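Local coordinates for SusD superfamily protein (Bacteroides fragilis, PDB 3L22) that probably takes part in glycan binding and uptake at the outer membrane, and binds zinc ions, at residues A[149-154]-A[434-439]; A[82-87]-A[132-137]; A[357-362]-A[386-391]. One frame throughout, in Å; residues are numbered along the deposited sequence.

Contact 1: A[149-154]-A[434-439]; sequences PLRLTA and LLNKDI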
loop_
_atom_site.group_PDB
_atom_site.type_symbol
_atom_site.label_atom_id
_atom_site.label_comp_id
_atom_site.label_asym_id
_atom_site.label_seq_id
_atom_site.Cartn_x
_atom_site.Cartn_y
_atom_site.Cartn_z
ATOM N N PRO A 149 10.926 3.390 -15.833
ATOM C CA PRO A 149 12.393 3.317 -15.821
ATOM C C PRO A 149 12.944 2.835 -14.499
ATOM O O PRO A 149 12.517 3.332 -13.432
ATOM C CB PRO A 149 12.820 4.766 -16.041
ATOM C CG PRO A 149 11.589 5.430 -16.702
ATOM C CD PRO A 149 10.443 4.755 -16.106
ATOM N N LEU A 150 13.872 1.877 -14.571
ATOM C CA LEU A 150 14.450 1.294 -13.394
ATOM C C LEU A 150 15.725 2.096 -13.083
ATOM O O LEU A 150 16.812 1.742 -13.520
ATOM C CB LEU A 150 14.732 -0.203 -13.614
ATOM C CG LEU A 150 15.275 -1.018 -12.435
ATOM C CD1 LEU A 150 14.535 -0.716 -11.114
ATOM C CD2 LEU A 150 15.181 -2.509 -12.758
ATOM N N ARG A 151 15.564 3.194 -12.354
ATOM C CA ARG A 151 16.686 4.084 -12.010
ATOM C C ARG A 151 17.321 3.634 -10.691
ATOM O O ARG A 151 16.683 3.689 -9.638
ATOM C CB ARG A 151 16.197 5.531 -11.898
ATOM C CG ARG A 151 15.415 6.012 -13.131
ATOM C CD ARG A 151 15.187 7.498 -13.144
ATOM N NE ARG A 151 14.508 7.944 -14.358
ATOM C CZ ARG A 151 15.089 8.165 -15.529
ATOM N NH1 ARG A 151 16.407 8.013 -15.707
ATOM N NH2 ARG A 151 14.335 8.579 -16.542
ATOM N N LEU A 152 18.576 3.194 -10.765
ATOM C CA LEU A 152 19.284 2.648 -9.622
ATOM C C LEU A 152 20.627 3.316 -9.309
ATOM O O LEU A 152 21.276 2.934 -8.359
ATOM C CB LEU A 152 19.453 1.131 -9.798
ATOM C CG LEU A 152 18.160 0.317 -9.885
ATOM C CD1 LEU A 152 18.493 -1.161 -10.266
ATOM C CD2 LEU A 152 17.341 0.381 -8.588
ATOM N N THR A 153 21.023 4.336 -10.047
ATOM C CA THR A 153 22.293 5.016 -9.805
ATOM C C THR A 153 22.050 6.335 -9.093
ATOM O O THR A 153 20.998 6.939 -9.255
ATOM C CB THR A 153 23.006 5.309 -11.114
ATOM O OG1 THR A 153 22.105 6.033 -11.956
ATOM C CG2 THR A 153 23.432 3.995 -11.835
ATOM N N ALA A 154 23.037 6.775 -8.303
ATOM C CA ALA A 154 22.966 8.041 -7.589
ATOM C C ALA A 154 23.173 9.126 -8.634
ATOM O O ALA A 154 24.193 9.127 -9.299
ATOM C CB ALA A 154 24.036 8.108 -6.503
ATOM N N LEU A 434 8.744 14.995 -21.008
ATOM C CA LEU A 434 9.562 16.155 -21.364
ATOM C C LEU A 434 11.062 15.872 -21.270
ATOM O O LEU A 434 11.811 16.346 -22.090
ATOM C CB LEU A 434 9.202 17.377 -20.494
ATOM C CG LEU A 434 7.852 18.075 -20.791
ATOM C CD1 LEU A 434 7.438 19.003 -19.640
ATOM C CD2 LEU A 434 7.894 18.848 -22.124
ATOM N N LEU A 435 11.476 15.071 -20.296
ATOM C CA LEU A 435 12.896 14.826 -20.013
ATOM C C LEU A 435 13.448 13.510 -20.556
ATOM O O LEU A 435 14.661 13.405 -20.716
ATOM C CB LEU A 435 13.120 14.797 -18.496
ATOM C CG LEU A 435 12.816 16.075 -17.727
ATOM C CD1 LEU A 435 12.934 15.779 -16.232
ATOM C CD2 LEU A 435 13.742 17.204 -18.158
ATOM N N ASN A 436 12.603 12.506 -20.790
ATOM C CA ASN A 436 13.082 11.172 -21.148
ATOM C C ASN A 436 12.753 10.847 -22.612
ATOM O O ASN A 436 11.645 10.424 -22.929
ATOM C CB ASN A 436 12.475 10.151 -20.175
ATOM C CG ASN A 436 12.968 8.717 -20.410
ATOM O OD1 ASN A 436 13.648 8.425 -21.408
ATOM N ND2 ASN A 436 12.625 7.802 -19.468
ATOM N N LYS A 437 13.728 11.000 -23.502
ATOM C CA LYS A 437 13.485 10.756 -24.935
ATOM C C LYS A 437 13.400 9.300 -25.284
ATOM O O LYS A 437 12.956 8.998 -26.380
ATOM C CB LYS A 437 14.573 11.369 -25.832
ATOM C CG LYS A 437 14.952 12.821 -25.517
ATOM C CD LYS A 437 13.715 13.737 -25.347
ATOM C CE LYS A 437 14.124 15.191 -24.999
ATOM N NZ LYS A 437 13.218 16.165 -25.676
ATOM N N ASP A 438 13.849 8.409 -24.398
ATOM C CA ASP A 438 13.783 6.965 -24.637
ATOM C C ASP A 438 12.600 6.302 -23.946
ATOM O O ASP A 438 12.549 5.080 -23.880
ATOM C CB ASP A 438 15.073 6.268 -24.173
ATOM C CG ASP A 438 16.305 6.716 -24.938
ATOM O OD1 ASP A 438 16.173 7.373 -25.994
ATOM O OD2 ASP A 438 17.428 6.407 -24.468
ATOM N N ILE A 439 11.627 7.081 -23.477
ATOM C CA ILE A 439 10.547 6.532 -22.659
ATOM C C ILE A 439 9.784 5.451 -23.428
ATOM O O ILE A 439 9.369 4.450 -22.849
ATOM C CB ILE A 439 9.581 7.651 -22.145
ATOM C CG1 ILE A 439 8.657 7.142 -21.024
ATOM C CG2 ILE A 439 8.760 8.237 -23.300
ATOM C CD1 ILE A 439 9.373 6.619 -19.798
#
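With CG turned anti to the carbonyl carbon (chi1 -53°) and the chain extended from there to NE, Arg151 carries its guanidinium up to Asn436, whose own CG lies anti to the backbone N (chi1 -177°) and directs the amide back at the arginine. The two side chains run past each other in opposite senses, and their flat groups are inclined by 63°. Arg151 NH2 and Asn436 ND2 come within 3.5 Å, but both are donors, so the pair is a neighbourhood and not a bond. A shared acceptor accounts for it: Glu432 OE2 takes a salt bridge from Arg151 NH2 and a hydrogen bond from Asn436 ND2, while the carbonyls of Asn161 and Met163 satisfy the same two nitrogens respectively. Pro149 fills the apolar side. Pro149 CG stands 3.8 Å from Asn436 ND2 and 4.0 Å from Ile439 CD1. Pro149 CB lies 3.7 Å above one face of the Arg151 guanidinium, toward the rim. On the far side of the amide, Asn436 OD1 accepts a bent bond from Asp438 N at 3.0 Å, which, with the two bonds of ND2, limits how the amide can turn. The OD1 bond makes an Asx turn at the start of the type I turn Asn436-Ile439, by which the chain leaves helix 430-435 and meets the loop between helices 113-131 and 168-178.

Contact 2: A[82-87]-A[132-137]; sequences ADTWTY and NNLYPT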
loop_
_atom_site.group_PDB
_atom_site.type_symbol
_atom_site.label_atom_id
_atom_site.label_comp_id
_atom_site.label_asym_id
_atom_site.label_seq_id
_atom_site.Cartn_x
_atom_site.Cartn_y
_atom_site.Cartn_z
ATOM N N ALA A 82 1.663 13.403 -11.844
ATOM C CA ALA A 82 2.918 14.116 -11.765
ATOM C C ALA A 82 3.546 14.017 -10.369
ATOM O O ALA A 82 4.760 13.767 -10.226
ATOM C CB ALA A 82 2.699 15.593 -12.150
ATOM N N ASP A 83 2.726 14.168 -9.344
ATOM C CA ASP A 83 3.236 14.115 -7.984
ATOM C C ASP A 83 3.685 12.720 -7.574
ATOM O O ASP A 83 4.737 12.589 -6.981
ATOM C CB ASP A 83 2.217 14.603 -6.970
ATOM C CG ASP A 83 1.870 16.111 -7.123
ATOM O OD1 ASP A 83 2.553 16.864 -7.861
ATOM O OD2 ASP A 83 0.854 16.502 -6.497
ATOM N N THR A 84 2.895 11.691 -7.878
ATOM C CA THR A 84 3.291 10.344 -7.527
ATOM C C THR A 84 4.625 10.009 -8.179
ATOM O O THR A 84 5.535 9.491 -7.530
ATOM C CB THR A 84 2.235 9.318 -7.958
ATOM O OG1 THR A 84 1.009 9.592 -7.258
ATOM C CG2 THR A 84 2.742 7.884 -7.670
ATOM N N TRP A 85 4.723 10.317 -9.473
ATOM C CA TRP A 85 5.941 10.098 -10.249
ATOM C C TRP A 85 7.149 10.855 -9.669
ATOM O O TRP A 85 8.171 10.252 -9.333
ATOM C CB TRP A 85 5.714 10.513 -11.709
ATOM C CG TRP A 85 6.790 10.065 -12.623
ATOM C CD1 TRP A 85 7.928 10.744 -12.930
ATOM C CD2 TRP A 85 6.847 8.829 -13.357
ATOM N NE1 TRP A 85 8.696 10.006 -13.787
ATOM C CE2 TRP A 85 8.056 8.831 -14.076
ATOM C CE3 TRP A 85 6.006 7.714 -13.453
ATOM C CZ2 TRP A 85 8.446 7.771 -14.902
ATOM C CZ3 TRP A 85 6.382 6.671 -14.273
ATOM C CH2 TRP A 85 7.596 6.717 -15.005
ATOM N N THR A 86 7.025 12.174 -9.595
ATOM C CA THR A 86 8.094 13.014 -9.128
ATOM C C THR A 86 8.557 12.606 -7.735
ATOM O O THR A 86 9.749 12.421 -7.541
ATOM C CB THR A 86 7.667 14.485 -9.138
ATOM O OG1 THR A 86 7.332 14.842 -10.485
ATOM C CG2 THR A 86 8.809 15.431 -8.641
ATOM N N TYR A 87 7.633 12.386 -6.787
ATOM C CA TYR A 87 8.078 12.123 -5.403
ATOM C C TYR A 87 8.543 10.686 -5.161
ATOM O O TYR A 87 9.423 10.491 -4.323
ATOM C CB TYR A 87 7.071 12.670 -4.359
ATOM C CG TYR A 87 7.133 14.174 -4.404
ATOM C CD1 TYR A 87 6.315 14.904 -5.261
ATOM C CD2 TYR A 87 8.079 14.861 -3.666
ATOM C CE1 TYR A 87 6.435 16.279 -5.358
ATOM C CE2 TYR A 87 8.221 16.223 -3.767
ATOM C CZ TYR A 87 7.393 16.916 -4.599
ATOM O OH TYR A 87 7.511 18.252 -4.680
ATOM N N ASN A 132 4.591 0.154 -9.736
ATOM C CA ASN A 132 4.277 -1.036 -10.518
ATOM C C ASN A 132 2.788 -1.379 -10.457
ATOM O O ASN A 132 2.341 -2.257 -11.182
ATOM C CB ASN A 132 5.080 -2.260 -10.029
ATOM C CG ASN A 132 5.633 -3.114 -11.162
ATOM O OD1 ASN A 132 5.870 -2.623 -12.261
ATOM N ND2 ASN A 132 5.860 -4.417 -10.882
ATOM N N ASN A 133 2.055 -0.742 -9.544
ATOM C CA ASN A 133 0.609 -0.920 -9.420
ATOM C C ASN A 133 -0.204 0.272 -9.924
ATOM O O ASN A 133 -1.416 0.365 -9.630
ATOM C CB ASN A 133 0.270 -1.241 -7.963
ATOM C CG ASN A 133 0.588 -2.673 -7.598
ATOM O OD1 ASN A 133 -0.181 -3.577 -7.951
ATOM N ND2 ASN A 133 1.726 -2.899 -6.918
ATOM N N LEU A 134 0.426 1.124 -10.747
ATOM C CA LEU A 134 -0.243 2.247 -11.427
ATOM C C LEU A 134 -0.013 2.277 -12.948
ATOM O O LEU A 134 -0.971 2.406 -13.709
ATOM C CB LEU A 134 0.172 3.582 -10.817
ATOM C CG LEU A 134 -0.331 3.810 -9.384
ATOM C CD1 LEU A 134 0.427 4.973 -8.714
ATOM C CD2 LEU A 134 -1.867 4.012 -9.387
ATOM N N TYR A 135 1.232 2.120 -13.383
ATOM C CA TYR A 135 1.618 2.359 -14.770
ATOM C C TYR A 135 1.502 1.152 -15.732
ATOM O O TYR A 135 1.034 1.323 -16.823
ATOM C CB TYR A 135 2.999 3.031 -14.796
ATOM C CG TYR A 135 2.933 4.377 -14.089
ATOM C CD1 TYR A 135 2.409 5.511 -14.741
ATOM C CD2 TYR A 135 3.327 4.516 -12.761
ATOM C CE1 TYR A 135 2.300 6.753 -14.084
ATOM C CE2 TYR A 135 3.199 5.755 -12.098
ATOM C CZ TYR A 135 2.703 6.860 -12.757
ATOM O OH TYR A 135 2.624 8.065 -12.093
ATOM N N PRO A 136 1.869 -0.072 -15.307
ATOM C CA PRO A 136 1.776 -1.140 -16.278
ATOM C C PRO A 136 0.492 -1.942 -16.160
ATOM O O PRO A 136 -0.099 -2.022 -15.079
ATOM C CB PRO A 136 2.927 -2.057 -15.884
ATOM C CG PRO A 136 2.955 -1.947 -14.405
ATOM C CD PRO A 136 2.629 -0.503 -14.121
ATOM N N THR A 137 0.124 -2.585 -17.261
ATOM C CA THR A 137 -0.797 -3.695 -17.197
ATOM C C THR A 137 -0.260 -4.693 -16.169
ATOM O O THR A 137 0.953 -4.936 -16.150
ATOM C CB THR A 137 -0.888 -4.364 -18.571
ATOM O OG1 THR A 137 -1.357 -3.399 -19.494
ATOM C CG2 THR A 137 -1.828 -5.583 -18.585
#
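Helix 79-103 meets the loop that follows helix 113-131 through a T-shaped aromatic pair, in a buried part of the helix-rich SusD fold. The six-membered ring of Trp85 turns its edge to the face of Tyr135: the centroids are 5.0 Å apart and the planes stand at 85°. The closest approach, Trp85 CE3 to Tyr135 CZ at 3.5 Å, lies near the rim of the tyrosine ring, and Trp85 CZ3 follows across the same face, 4.0 Å from Tyr135 CE2. The indole reaches this position because its CG is anti to the backbone N (chi1 -168°), which carries the ring from the helix toward the loop. Beside the pair, Thr84 and Leu134 meet tip to tip, Thr84 CG2 lying 3.9 Å from Leu134 CD1. The methyl of Thr84 faces the loop, whereas its OG1 hydrogen-bonds with Glu80 O one turn back in its helix and with Ser45 OG of helix 44-52. The polar atoms of both aromatic side chains also find partners beyond the two segments: Trp85 NE1 bonds Glu432 OE1, and Tyr135 OH bonds Asn81 OD1. Pro149 and Val431 pack against the indole as well, while Val48 and Phe49 of helix 44-52 touch Leu134. Between the two segments the contacts are those of carbon and ring edge, so cohesion there probably comes from dispersion and from the weak attraction between aromatic C-H edge and pi face. The bond of Tyr135 to Asn81 adds a polar tie to the same helix and, with that of Trp85 NE1, restricts how the rings can turn.

Contact 3: A[357-362]-A[386-391]; sequences GRSVDA and RLEFIG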
loop_
_atom_site.group_PDB
_atom_site.type_symbol
_atom_site.label_atom_id
_atom_site.label_comp_id
_atom_site.label_asym_id
_atom_site.label_seq_id
_atom_site.Cartn_x
_atom_site.Cartn_y
_atom_site.Cartn_z
ATOM N N GLY A 357 -13.492 -13.603 12.846
ATOM C CA GLY A 357 -13.854 -13.819 14.253
ATOM C C GLY A 357 -13.409 -12.737 15.215
ATOM O O GLY A 357 -14.001 -12.565 16.275
ATOM N N ARG A 358 -12.355 -12.007 14.868
ATOM C CA ARG A 358 -11.967 -10.857 15.671
ATOM C C ARG A 358 -13.075 -9.788 15.715
ATOM O O ARG A 358 -13.276 -9.151 16.770
ATOM C CB ARG A 358 -10.604 -10.327 15.262
ATOM C CG ARG A 358 -10.057 -9.198 16.164
ATOM C CD ARG A 358 -10.312 -7.822 15.628
ATOM N NE ARG A 358 -9.655 -7.521 14.360
ATOM C CZ ARG A 358 -8.450 -6.964 14.212
ATOM N NH1 ARG A 358 -7.685 -6.673 15.263
ATOM N NH2 ARG A 358 -7.991 -6.698 12.986
ATOM N N SER A 359 -13.811 -9.632 14.604
ATOM C CA SER A 359 -14.822 -8.588 14.487
ATOM C C SER A 359 -16.291 -9.056 14.517
ATOM O O SER A 359 -17.181 -8.252 14.812
ATOM C CB SER A 359 -14.563 -7.793 13.203
ATOM O OG SER A 359 -13.330 -7.085 13.277
ATOM N N VAL A 360 -16.534 -10.322 14.158
ATOM C CA VAL A 360 -17.894 -10.870 13.960
ATOM C C VAL A 360 -18.038 -12.108 14.824
ATOM O O VAL A 360 -17.289 -13.029 14.668
ATOM C CB VAL A 360 -18.153 -11.278 12.466
ATOM C CG1 VAL A 360 -19.536 -11.952 12.275
ATOM C CG2 VAL A 360 -18.040 -10.030 11.510
ATOM N N ASP A 361 -18.995 -12.136 15.729
ATOM C CA ASP A 361 -19.261 -13.339 16.546
ATOM C C ASP A 361 -19.708 -14.557 15.720
ATOM O O ASP A 361 -20.727 -14.510 15.023
ATOM C CB ASP A 361 -20.361 -13.010 17.542
ATOM C CG ASP A 361 -20.727 -14.191 18.441
ATOM O OD1 ASP A 361 -19.838 -14.943 18.898
ATOM O OD2 ASP A 361 -21.935 -14.352 18.695
ATOM N N ALA A 362 -18.954 -15.645 15.841
ATOM C CA ALA A 362 -19.113 -16.831 15.013
ATOM C C ALA A 362 -20.429 -17.515 15.244
ATOM O O ALA A 362 -21.055 -17.973 14.294
ATOM C CB ALA A 362 -17.979 -17.824 15.255
ATOM N N ARG A 386 -11.741 -6.649 1.704
ATOM C CA ARG A 386 -12.374 -5.381 1.344
ATOM C C ARG A 386 -12.885 -4.616 2.576
ATOM O O ARG A 386 -12.684 -3.382 2.693
ATOM C CB ARG A 386 -13.509 -5.633 0.340
ATOM C CG ARG A 386 -13.017 -6.023 -1.039
ATOM C CD ARG A 386 -14.155 -6.429 -1.962
ATOM N NE ARG A 386 -14.958 -5.273 -2.339
ATOM C CZ ARG A 386 -15.989 -5.303 -3.175
ATOM N NH1 ARG A 386 -16.399 -6.448 -3.730
ATOM N NH2 ARG A 386 -16.646 -4.184 -3.437
ATOM N N LEU A 387 -13.499 -5.341 3.500
ATOM C CA LEU A 387 -14.035 -4.732 4.726
ATOM C C LEU A 387 -12.922 -4.420 5.728
ATOM O O LEU A 387 -12.841 -3.314 6.247
ATOM C CB LEU A 387 -15.124 -5.616 5.363
ATOM C CG LEU A 387 -15.741 -5.145 6.693
ATOM C CD1 LEU A 387 -16.381 -3.755 6.527
ATOM C CD2 LEU A 387 -16.767 -6.140 7.239
ATOM N N GLU A 388 -12.053 -5.375 5.975
ATOM C CA GLU A 388 -10.934 -5.124 6.876
ATOM C C GLU A 388 -10.079 -3.920 6.443
ATOM O O GLU A 388 -9.663 -3.180 7.317
ATOM C CB GLU A 388 -10.067 -6.368 7.016
ATOM C CG GLU A 388 -9.023 -6.347 8.155
ATOM C CD GLU A 388 -9.604 -6.466 9.558
ATOM O OE1 GLU A 388 -10.659 -7.131 9.763
ATOM O OE2 GLU A 388 -8.980 -5.882 10.470
ATOM N N PHE A 389 -9.828 -3.742 5.131
ATOM C CA PHE A 389 -8.897 -2.741 4.627
ATOM C C PHE A 389 -9.517 -1.579 3.867
ATOM O O PHE A 389 -8.833 -0.828 3.158
ATOM C CB PHE A 389 -7.750 -3.447 3.877
ATOM C CG PHE A 389 -6.937 -4.246 4.798
ATOM C CD1 PHE A 389 -6.078 -3.608 5.685
ATOM C CD2 PHE A 389 -7.125 -5.611 4.915
ATOM C CE1 PHE A 389 -5.361 -4.347 6.618
ATOM C CE2 PHE A 389 -6.426 -6.334 5.846
ATOM C CZ PHE A 389 -5.565 -5.693 6.709
ATOM N N ILE A 390 -10.810 -1.361 4.098
ATOM C CA ILE A 390 -11.474 -0.189 3.572
ATOM C C ILE A 390 -10.729 1.047 4.060
ATOM O O ILE A 390 -10.457 1.204 5.254
ATOM C CB ILE A 390 -12.996 -0.157 3.911
ATOM C CG1 ILE A 390 -13.702 0.965 3.120
ATOM C CG2 ILE A 390 -13.288 -0.031 5.433
ATOM C CD1 ILE A 390 -15.284 0.847 3.109
ATOM N N GLY A 391 -10.365 1.911 3.113
ATOM C CA GLY A 391 -9.602 3.120 3.433
ATOM C C GLY A 391 -8.118 2.962 3.712
ATOM O O GLY A 391 -7.461 3.941 4.154
HETATM O O HOH W 1 -11.267 -8.275 12.066
#
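Helix 345-359 and helix 374-388 bring their C-terminal ends together with Ser359 and Glu388 nearest, their CA atoms 9.2 Å apart, and Phe389 is the first residue to leave helical backbone angles after the second helix. That spacing is bridged by a salt bridge and a water. Arg358 NH2 donates to Glu388 OE2 at 2.8 Å, and the N-H...O angle of 133° shows that the bond is bent. The carboxylate oxygen is approached on its syn side, although the nitrogen stands 34° out of the carboxylate plane. The guanidinium and carboxylate planes are nearly parallel, 15° apart, but offset and not coplanar, while the two side chains as a whole cross at about a right angle. Bends at chi2 and chi3 of Arg358 and at chi2 of Glu388 curl both chains so that the charged ends meet. A water adds a second link: it accepts from Arg358 NE at 2.9 Å and from Ser359 OG at 2.7 Å. The same water donates to Glu388 OE1 at 2.6 Å. The hydroxyl and the carboxylate are 4.4 Å apart, from Ser359 OG to Glu388 OE1, so the water supplies the connection between them. Glu388 OE1 is also held by Arg298, and OE2 has Arg326 as a second arginine. Arg358 NH1 in turn bridges to Glu248 and bonds the carbonyl of Pro233. With three arginines around it, Glu388 would be expected to remain ionised despite its burial. The side chain of Arg358 is about 4 Å from that of Glu234, a zinc-binding residue of this protein, and about 5 Å from a bound zinc ion. The whole is a buried salt-bridge network with a bridging water, joining two helix ends within the SusD family region.

In the fold
All three contacts are buried, yet they differ in distance from the chain's centre: contact 2 lies at about 13 Å, contact 3 at about 18 Å and contact 1, the most peripheral, at about 24 Å. Contacts 1 and 2 form one neighbourhood, touching where Pro149 CD meets Trp85 CH2 at 3.6 Å; both use the loop between helices 113-131 and 168-178, and Glu432 serves both. Contact 3 lies on the opposite side of the chain's centre, its midpoint about 42 Å from that of contact 1. The chemistry differs too: aromatic and apolar in contact 2, mixed in contact 1 with polar groups bonded to outside partners, and ionic with a bridging water in contact 3.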